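Local coordinates for putative capsid protein of prophage (Escherichia coli CFT073, PDB 3BQW) that probably serves as a major capsid protein of a prophage, building the shell of the phage head, at residues 91-96 with 119-124; 205-210 with 257-262; 229-234 with 248-253. One frame throughout, in Å; residues are numbered along the deposited sequence.

Contact 1: 91-96 with 119-124; sequences HEIDPT and RLITGN
Ile93 carries most of the apolar contact between residues 91-96 and the helix turn 119-124. Its CB bears two branches. Ile93 CG2, anti to the backbone N, slides past Leu120 in the opposite direction, 3.8 Å from Leu120 CB. CG1 sits beside the backbone N (chi1 -54°) and passes Ile121 CG1, the two side chains crossing at about a right angle. The tip, CD1, reaches the helix backbone. Ile93 CD1 comes 3.7 Å from Ile121 CA and 3.6 Å from Asn124 ND2, so it lies against both the main chain and an amide nitrogen. Ile93 also touches Glu327 and Val329 of strand 327-338, which pairs antiparallel with strand 90-92. This is helix-on-sheet packing: the long helix 113-146, probably the counterpart of the spine helix of HK97-like capsid proteins, lies against a strand of the mixed sheet and the loop that follows it. On the strand itself, Asn124 OD1 comes 3.3 Å from His91 CG. Ring and amide planes are 29° apart, and no hydrogen bond forms there. OD1 instead accepts from Arg127, further along the helix. Asn124 ND2 turns back on the helix and gives a weak, bent bond to Leu120 O at 2.7 Å. At the other end Leu120 CD1 meets the backbone at Asp94 O, 3.1 Å away, and also touches Pro95. The Asp94 carboxylate is used within its own loop. Asp94 OD1 accepts Thr96 N at 2.8 Å, an Asx turn, and also takes a bond from Thr96 OG1; both donors approach from above the carboxylate plane.

Contact 2: 205-210 with 257-262; sequences NVMIMG and LALIVY
Strands 206-209 and 257-262 run parallel in the mixed sheet, their axes 17° apart. Five backbone hydrogen bonds join them in the ladder of parallel pairing. Met207 and Met209 each use both N and O toward the second strand. The shortest bond is Met207 N to Ala258 O at 2.7 Å, nearly along the C=O axis. The first rung differs: Ala258 N reaches Asn205 O from well above the carbonyl plane, where Asn205 and Val206 form a classic beta bulge against Gly285.

The tightest spot is between Met207 and Leu259. Met207 extends anti to the backbone N (chi1 -171°) and bends at chi3. This puts Met207 CE 3.5 Å from Leu259 CD2, closer than usual for two methyl groups. Leu217 of helix 211-218 touches Met207 and Met209. The other face has ordinary contacts. Val206 CG2 meets Ile260 CD1 at 3.8 Å; its pairing with Ala258 CB is loose, at 4.3 Å. Ile208 CG2 lies 3.6 Å from Tyr262 CB. Helix 30-35 covers this face through Phe35 and Leu30.

The solvent side is at Asn205, whose CB bond points away; its OD1 accepts from Thr287 N. Backbone groups not used here turn to neighbouring strands: Val206 and Ile208 to strand 281-285, Leu259 to Lys251. The main-chain bonds thus set the register, and the apolar faces bury the pair between helices 30-35 and 211-218.

Contact 3: 229-234 with 248-253; sequences LSRGSE and VSFKGY
The loop between helices 221-226 and 236-241 folds back over strand 248-254 of the mixed sheet. Arg231 makes the largest share of the contact. Arg231 CB lies 3.6 Å from Phe250 CE2, and CG meets the same ring side at CD2 and CE2. The chain then bends at chi2 and chi3 and carries the guanidinium over the strand backbone. Phe250 CD2 sits over the centre of one guanidinium face, with the two planes 82° apart. Arg231 NH1 gives Phe250 O a weak, bent bond at 2.8 Å. Arg231 NH2 gives Leu229 O a weak but straight bond of 3.3 Å (171°), which ties the group to its own loop. Ser230 O meets the edge of the Tyr253 ring, 3.6 Å from Tyr253 CD2. The hydroxyl of that ring bonds to Glu238 and Ser235. Gly252, with a phi of 133°, lies close under Leu229, its CA 4.4 Å from Leu229 CA. Leu229, Arg231 and Glu234 are exposed, whereas Phe250 and Gly252 are buried. The whole is an exposed interhelical loop packed over a strand of the mixed sheet, joined to it by aliphatic-aromatic contact and one weak hydrogen bond.

Contacts 2 and 3 belong to one sheet. Strands 248-254 and 257-267 follow each other in the chain and pair antiparallel, with Lys251 N 2.8 Å from Leu259 O. Contact 3 is nested within the chain span closed by contact 2, and their centres are 10 Å apart. Contact 2 is the buried core, held by five backbone hydrogen bonds. Contact 3 is its partly exposed border, where the one hydrogen bond across is weak and an arginine makes the largest share. Contact 1 is partly buried too. It lies about 38 Å from contact 2, between centres, across the chain's middle. It joins a different sheet to helix 113-146 by apolar packing, without a hydrogen bond between its segments.

Contact 1: 91-96 with 119-124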
loop_
_atom_site.group_PDB
_atom_site.type_symbol
_atom_site.label_atom_id
_atom_site.label_comp_id
_atom_site.label_asym_id
_atom_site.label_seq_id
_atom_site.Cartn_x
_atom_site.Cartn_y
_atom_site.Cartn_z
ATOM N N HIS A 91 -9.779 9.609 15.991
ATOM C CA HIS A 91 -11.215 9.422 16.030
ATOM C C HIS A 91 -11.680 9.666 17.450
ATOM O O HIS A 91 -10.973 9.342 18.398
ATOM C CB HIS A 91 -11.583 7.982 15.663
ATOM C CG HIS A 91 -11.295 7.605 14.240
ATOM N ND1 HIS A 91 -12.286 7.480 13.286
ATOM C CD2 HIS A 91 -10.134 7.279 13.621
ATOM C CE1 HIS A 91 -11.735 7.116 12.138
ATOM N NE2 HIS A 91 -10.431 7.000 12.315
ATOM N N GLU A 92 -12.887 10.200 17.581
ATOM C CA GLU A 92 -13.560 10.308 18.869
ATOM C C GLU A 92 -14.052 8.927 19.354
ATOM O O GLU A 92 -14.480 8.072 18.553
ATOM C CB GLU A 92 -14.728 11.303 18.789
ATOM C CG GLU A 92 -15.586 11.329 20.077
ATOM C CD GLU A 92 -16.753 12.323 20.041
ATOM O OE1 GLU A 92 -16.839 13.122 19.078
ATOM O OE2 GLU A 92 -17.584 12.293 20.989
ATOM N N ILE A 93 -13.964 8.710 20.661
ATOM C CA ILE A 93 -14.471 7.499 21.299
ATOM C C ILE A 93 -15.810 7.852 21.922
ATOM O O ILE A 93 -15.866 8.448 22.991
ATOM C CB ILE A 93 -13.498 6.962 22.364
ATOM C CG1 ILE A 93 -12.097 6.764 21.748
ATOM C CG2 ILE A 93 -14.060 5.684 23.037
ATOM C CD1 ILE A 93 -11.983 5.687 20.664
ATOM N N ASP A 94 -16.885 7.525 21.214
ATOM C CA ASP A 94 -18.236 7.899 21.611
ATOM C C ASP A 94 -18.952 6.701 22.211
ATOM O O ASP A 94 -19.438 5.851 21.486
ATOM C CB ASP A 94 -19.016 8.399 20.395
ATOM C CG ASP A 94 -20.445 8.815 20.736
ATOM O OD1 ASP A 94 -20.981 8.489 21.833
ATOM O OD2 ASP A 94 -21.043 9.464 19.864
ATOM N N PRO A 95 -19.063 6.652 23.543
ATOM C CA PRO A 95 -19.670 5.465 24.159
ATOM C C PRO A 95 -21.170 5.334 23.962
ATOM O O PRO A 95 -21.742 4.336 24.381
ATOM C CB PRO A 95 -19.334 5.624 25.643
ATOM C CG PRO A 95 -19.153 7.093 25.833
ATOM C CD PRO A 95 -18.646 7.650 24.545
ATOM N N THR A 96 -21.805 6.306 23.317
ATOM C CA THR A 96 -23.216 6.183 23.013
ATOM C C THR A 96 -23.475 5.356 21.743
ATOM O O THR A 96 -24.618 5.092 21.424
ATOM C CB THR A 96 -23.889 7.578 22.875
ATOM O OG1 THR A 96 -23.608 8.107 21.573
ATOM N N ARG A 119 -13.705 -1.674 23.230
ATOM C CA ARG A 119 -14.192 -2.037 21.897
ATOM C C ARG A 119 -14.096 -0.886 20.911
ATOM O O ARG A 119 -13.719 -1.089 19.758
ATOM C CB ARG A 119 -15.647 -2.495 21.939
ATOM C CG ARG A 119 -15.873 -3.779 22.697
ATOM C CD ARG A 119 -15.242 -4.987 22.008
ATOM N NE ARG A 119 -15.655 -5.151 20.607
ATOM C CZ ARG A 119 -16.802 -5.695 20.204
ATOM N NH1 ARG A 119 -17.716 -6.097 21.075
ATOM N NH2 ARG A 119 -17.050 -5.817 18.915
ATOM N N LEU A 120 -14.473 0.310 21.343
ATOM C CA LEU A 120 -14.409 1.489 20.467
ATOM C C LEU A 120 -12.981 1.907 20.172
ATOM O O LEU A 120 -12.676 2.291 19.041
ATOM C CB LEU A 120 -15.183 2.654 21.069
ATOM C CG LEU A 120 -16.693 2.409 21.203
ATOM C CD1 LEU A 120 -17.345 3.556 21.928
ATOM C CD2 LEU A 120 -17.324 2.185 19.872
ATOM N N ILE A 121 -12.113 1.816 21.189
ATOM C CA ILE A 121 -10.719 2.195 21.066
ATOM C C ILE A 121 -10.017 1.275 20.075
ATOM O O ILE A 121 -9.381 1.751 19.128
ATOM C CB ILE A 121 -9.985 2.196 22.426
ATOM C CG1 ILE A 121 -10.427 3.407 23.265
ATOM C CG2 ILE A 121 -8.465 2.211 22.228
ATOM C CD1 ILE A 121 -10.164 3.264 24.737
ATOM N N THR A 122 -10.181 -0.031 20.267
ATOM C CA THR A 122 -9.539 -1.029 19.432
ATOM C C THR A 122 -10.120 -1.003 18.022
ATOM O O THR A 122 -9.390 -1.185 17.023
ATOM C CB THR A 122 -9.675 -2.444 20.033
ATOM O OG1 THR A 122 -11.043 -2.728 20.353
ATOM C CG2 THR A 122 -8.807 -2.605 21.321
ATOM N N GLY A 123 -11.431 -0.766 17.928
ATOM C CA GLY A 123 -12.080 -0.625 16.622
ATOM C C GLY A 123 -11.518 0.532 15.818
ATOM O O GLY A 123 -11.275 0.406 14.619
ATOM N N ASN A 124 -11.320 1.668 16.474
ATOM C CA ASN A 124 -10.756 2.853 15.838
ATOM C C ASN A 124 -9.268 2.710 15.569
ATOM O O ASN A 124 -8.770 3.208 14.555
ATOM C CB ASN A 124 -11.061 4.105 16.645
ATOM C CG ASN A 124 -12.511 4.558 16.479
ATOM O OD1 ASN A 124 -12.916 4.923 15.398
ATOM N ND2 ASN A 124 -13.292 4.505 17.555
#

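Contact 2: 205-210 with 257-262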
loop_
_atom_site.group_PDB
_atom_site.type_symbol
_atom_site.label_atom_id
_atom_site.label_comp_id
_atom_site.label_asym_id
_atom_site.label_seq_id
_atom_site.Cartn_x
_atom_site.Cartn_y
_atom_site.Cartn_z
ATOM N N ASN A 205 7.528 -12.620 -13.347
ATOM C CA ASN A 205 6.866 -13.818 -12.839
ATOM C C ASN A 205 5.486 -13.534 -12.225
ATOM O O ASN A 205 4.835 -14.429 -11.707
ATOM C CB ASN A 205 7.806 -14.600 -11.888
ATOM C CG ASN A 205 7.946 -13.968 -10.512
ATOM O OD1 ASN A 205 7.537 -12.837 -10.285
ATOM N ND2 ASN A 205 8.551 -14.715 -9.577
ATOM N N VAL A 206 5.042 -12.292 -12.308
ATOM C CA VAL A 206 3.712 -11.907 -11.846
ATOM C C VAL A 206 3.092 -10.851 -12.769
ATOM O O VAL A 206 3.770 -9.936 -13.223
ATOM C CB VAL A 206 3.728 -11.462 -10.347
ATOM C CG1 VAL A 206 4.541 -10.167 -10.129
ATOM C CG2 VAL A 206 2.295 -11.372 -9.804
ATOM N N MET A 207 1.817 -11.050 -13.118
ATOM C CA MET A 207 1.029 -10.053 -13.844
ATOM C C MET A 207 -0.189 -9.673 -12.988
ATOM O O MET A 207 -1.051 -10.506 -12.753
ATOM C CB MET A 207 0.609 -10.540 -15.239
ATOM C CG MET A 207 -0.033 -9.442 -16.127
ATOM S SD MET A 207 -0.353 -9.803 -17.884
ATOM C CE MET A 207 -1.265 -11.307 -17.829
ATOM N N ILE A 208 -0.196 -8.428 -12.493
ATOM C CA ILE A 208 -1.296 -7.854 -11.726
ATOM C C ILE A 208 -2.143 -6.941 -12.621
ATOM O O ILE A 208 -1.618 -6.034 -13.269
ATOM C CB ILE A 208 -0.787 -7.070 -10.513
ATOM C CG1 ILE A 208 0.181 -7.943 -9.691
ATOM C CG2 ILE A 208 -1.970 -6.640 -9.648
ATOM C CD1 ILE A 208 1.280 -7.206 -9.050
ATOM N N MET A 209 -3.452 -7.224 -12.674
ATOM C CA MET A 209 -4.355 -6.687 -13.691
ATOM C C MET A 209 -5.552 -6.046 -13.019
ATOM O O MET A 209 -6.115 -6.628 -12.111
ATOM C CB MET A 209 -4.957 -7.819 -14.536
ATOM C CG MET A 209 -4.027 -8.581 -15.369
ATOM S SD MET A 209 -4.839 -9.943 -16.192
ATOM C CE MET A 209 -4.382 -11.227 -15.078
ATOM N N GLY A 210 -5.963 -4.883 -13.525
ATOM C CA GLY A 210 -7.282 -4.353 -13.256
ATOM C C GLY A 210 -8.353 -5.216 -13.915
ATOM O O GLY A 210 -8.040 -6.087 -14.744
ATOM N N LEU A 257 4.245 -17.177 -15.373
ATOM C CA LEU A 257 3.662 -15.890 -15.031
ATOM C C LEU A 257 2.399 -16.078 -14.210
ATOM O O LEU A 257 1.417 -16.632 -14.694
ATOM C CB LEU A 257 3.310 -15.148 -16.312
ATOM C CG LEU A 257 2.938 -13.672 -16.270
ATOM C CD1 LEU A 257 4.121 -12.879 -15.792
ATOM C CD2 LEU A 257 2.505 -13.201 -17.680
ATOM N N ALA A 258 2.434 -15.638 -12.955
ATOM C CA ALA A 258 1.276 -15.729 -12.071
ATOM C C ALA A 258 0.306 -14.625 -12.441
ATOM O O ALA A 258 0.727 -13.515 -12.784
ATOM C CB ALA A 258 1.685 -15.597 -10.612
ATOM N N LEU A 259 -0.985 -14.938 -12.335
ATOM C CA LEU A 259 -2.055 -14.070 -12.800
ATOM C C LEU A 259 -2.938 -13.658 -11.638
ATOM O O LEU A 259 -3.562 -14.490 -10.988
ATOM C CB LEU A 259 -2.901 -14.778 -13.866
ATOM C CG LEU A 259 -2.225 -15.364 -15.106
ATOM C CD1 LEU A 259 -3.243 -16.266 -15.825
ATOM C CD2 LEU A 259 -1.649 -14.280 -16.070
ATOM N N ILE A 260 -2.970 -12.358 -11.391
ATOM C CA ILE A 260 -3.665 -11.750 -10.269
ATOM C C ILE A 260 -4.535 -10.612 -10.815
ATOM O O ILE A 260 -4.044 -9.728 -11.535
ATOM C CB ILE A 260 -2.656 -11.182 -9.210
ATOM C CG1 ILE A 260 -1.691 -12.276 -8.703
ATOM C CG2 ILE A 260 -3.408 -10.551 -8.019
ATOM C CD1 ILE A 260 -0.696 -11.794 -7.576
ATOM N N VAL A 261 -5.820 -10.664 -10.494
ATOM C CA VAL A 261 -6.722 -9.559 -10.715
ATOM C C VAL A 261 -6.872 -8.792 -9.415
ATOM O O VAL A 261 -7.181 -9.367 -8.380
ATOM C CB VAL A 261 -8.106 -10.014 -11.214
ATOM C CG1 VAL A 261 -9.016 -8.803 -11.462
ATOM C CG2 VAL A 261 -7.941 -10.885 -12.481
ATOM N N TYR A 262 -6.660 -7.485 -9.492
ATOM C CA TYR A 262 -6.574 -6.636 -8.320
ATOM C C TYR A 262 -7.623 -5.548 -8.417
ATOM O O TYR A 262 -7.619 -4.773 -9.344
ATOM C CB TYR A 262 -5.183 -6.032 -8.258
ATOM C CG TYR A 262 -4.884 -5.081 -7.114
ATOM C CD1 TYR A 262 -4.674 -5.546 -5.827
ATOM C CD2 TYR A 262 -4.726 -3.740 -7.331
ATOM C CE1 TYR A 262 -4.339 -4.671 -4.778
ATOM C CE2 TYR A 262 -4.385 -2.863 -6.288
ATOM C CZ TYR A 262 -4.191 -3.338 -5.029
ATOM O OH TYR A 262 -3.873 -2.475 -4.001
#

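Contact 3: 229-234 with 248-253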
loop_
_atom_site.group_PDB
_atom_site.type_symbol
_atom_site.label_atom_id
_atom_site.label_comp_id
_atom_site.label_asym_id
_atom_site.label_seq_id
_atom_site.Cartn_x
_atom_site.Cartn_y
_atom_site.Cartn_z
ATOM N N LEU A 229 -5.698 -22.559 -14.910
ATOM C CA LEU A 229 -6.437 -22.326 -13.656
ATOM C C LEU A 229 -5.802 -22.998 -12.425
ATOM O O LEU A 229 -6.010 -22.543 -11.304
ATOM C CB LEU A 229 -7.900 -22.788 -13.811
ATOM C CG LEU A 229 -8.894 -22.596 -12.648
ATOM C CD1 LEU A 229 -9.166 -21.122 -12.360
ATOM C CD2 LEU A 229 -10.215 -23.332 -12.922
ATOM N N SER A 230 -5.040 -24.073 -12.633
ATOM C CA SER A 230 -4.414 -24.805 -11.525
ATOM C C SER A 230 -3.469 -23.945 -10.696
ATOM O O SER A 230 -2.715 -23.132 -11.234
ATOM C CB SER A 230 -3.634 -26.020 -12.029
ATOM O OG SER A 230 -2.396 -26.111 -11.341
ATOM N N ARG A 231 -3.514 -24.136 -9.380
ATOM C CA ARG A 231 -2.597 -23.452 -8.460
ATOM C C ARG A 231 -2.628 -24.105 -7.084
ATOM O O ARG A 231 -3.545 -24.871 -6.786
ATOM C CB ARG A 231 -2.936 -21.960 -8.349
ATOM C CG ARG A 231 -4.299 -21.558 -8.883
ATOM C CD ARG A 231 -5.459 -22.198 -8.108
ATOM N NE ARG A 231 -6.165 -21.172 -7.365
ATOM C CZ ARG A 231 -6.929 -20.233 -7.923
ATOM N NH1 ARG A 231 -7.507 -19.333 -7.142
ATOM N NH2 ARG A 231 -7.118 -20.190 -9.245
ATOM N N GLY A 232 -1.626 -23.819 -6.256
ATOM C CA GLY A 232 -1.657 -24.273 -4.863
ATOM C C GLY A 232 -0.510 -23.793 -3.988
ATOM O O GLY A 232 0.433 -24.551 -3.729
ATOM N N SER A 233 -0.601 -22.545 -3.513
ATOM C CA SER A 233 0.439 -21.913 -2.670
ATOM C C SER A 233 1.871 -22.161 -3.178
ATOM O O SER A 233 2.851 -22.109 -2.410
ATOM C CB SER A 233 0.282 -22.395 -1.232
ATOM O OG SER A 233 -1.024 -22.097 -0.775
ATOM N N GLU A 234 1.966 -22.376 -4.493
ATOM C CA GLU A 234 3.155 -22.916 -5.138
ATOM C C GLU A 234 4.177 -21.802 -5.421
ATOM O O GLU A 234 5.317 -22.090 -5.809
ATOM C CB GLU A 234 2.736 -23.614 -6.442
ATOM C CG GLU A 234 3.659 -24.737 -6.922
ATOM C CD GLU A 234 3.050 -26.140 -6.764
ATOM O OE1 GLU A 234 2.588 -26.485 -5.650
ATOM O OE2 GLU A 234 3.045 -26.900 -7.762
ATOM N N VAL A 248 -8.515 -9.114 -4.111
ATOM C CA VAL A 248 -7.561 -9.738 -5.002
ATOM C C VAL A 248 -8.063 -11.135 -5.335
ATOM O O VAL A 248 -8.631 -11.810 -4.483
ATOM C CB VAL A 248 -6.193 -9.809 -4.272
ATOM C CG1 VAL A 248 -5.369 -10.949 -4.719
ATOM C CG2 VAL A 248 -5.458 -8.482 -4.422
ATOM N N SER A 249 -7.867 -11.551 -6.580
ATOM C CA SER A 249 -8.193 -12.874 -6.994
ATOM C C SER A 249 -7.030 -13.458 -7.776
ATOM O O SER A 249 -6.580 -12.885 -8.778
ATOM C CB SER A 249 -9.439 -12.864 -7.868
ATOM O OG SER A 249 -9.668 -14.172 -8.363
ATOM N N PHE A 250 -6.551 -14.597 -7.307
ATOM C CA PHE A 250 -5.527 -15.339 -7.972
ATOM C C PHE A 250 -6.187 -16.222 -9.012
ATOM O O PHE A 250 -7.068 -17.002 -8.693
ATOM C CB PHE A 250 -4.705 -16.192 -7.002
ATOM C CG PHE A 250 -3.461 -16.751 -7.629
ATOM C CD1 PHE A 250 -2.290 -16.031 -7.620
ATOM C CD2 PHE A 250 -3.487 -17.963 -8.271
ATOM C CE1 PHE A 250 -1.156 -16.515 -8.241
ATOM C CE2 PHE A 250 -2.355 -18.466 -8.880
ATOM C CZ PHE A 250 -1.192 -17.735 -8.877
ATOM N N LYS A 251 -5.742 -16.082 -10.258
ATOM C CA LYS A 251 -6.395 -16.712 -11.396
ATOM C C LYS A 251 -5.701 -17.965 -11.899
ATOM O O LYS A 251 -6.342 -18.794 -12.543
ATOM C CB LYS A 251 -6.498 -15.702 -12.553
ATOM C CG LYS A 251 -7.426 -14.543 -12.269
ATOM C CD LYS A 251 -8.828 -15.034 -11.924
ATOM C CE LYS A 251 -9.743 -13.889 -11.717
ATOM N NZ LYS A 251 -11.071 -14.298 -11.259
ATOM N N GLY A 252 -4.405 -18.102 -11.647
ATOM C CA GLY A 252 -3.640 -19.195 -12.210
ATOM C C GLY A 252 -2.345 -18.706 -12.808
ATOM O O GLY A 252 -1.825 -17.679 -12.406
ATOM N N TYR A 253 -1.844 -19.450 -13.787
ATOM C CA TYR A 253 -0.549 -19.200 -14.398
ATOM C C TYR A 253 -0.643 -19.215 -15.915
ATOM O O TYR A 253 -1.517 -19.873 -16.496
ATOM C CB TYR A 253 0.482 -20.240 -13.940
ATOM C CG TYR A 253 0.800 -20.183 -12.461
ATOM C CD1 TYR A 253 1.917 -19.488 -11.986
ATOM C CD2 TYR A 253 -0.028 -20.801 -11.535
ATOM C CE1 TYR A 253 2.208 -19.433 -10.618
ATOM C CE2 TYR A 253 0.245 -20.750 -10.167
ATOM C CZ TYR A 253 1.364 -20.074 -9.718
ATOM O OH TYR A 253 1.612 -20.054 -8.362
#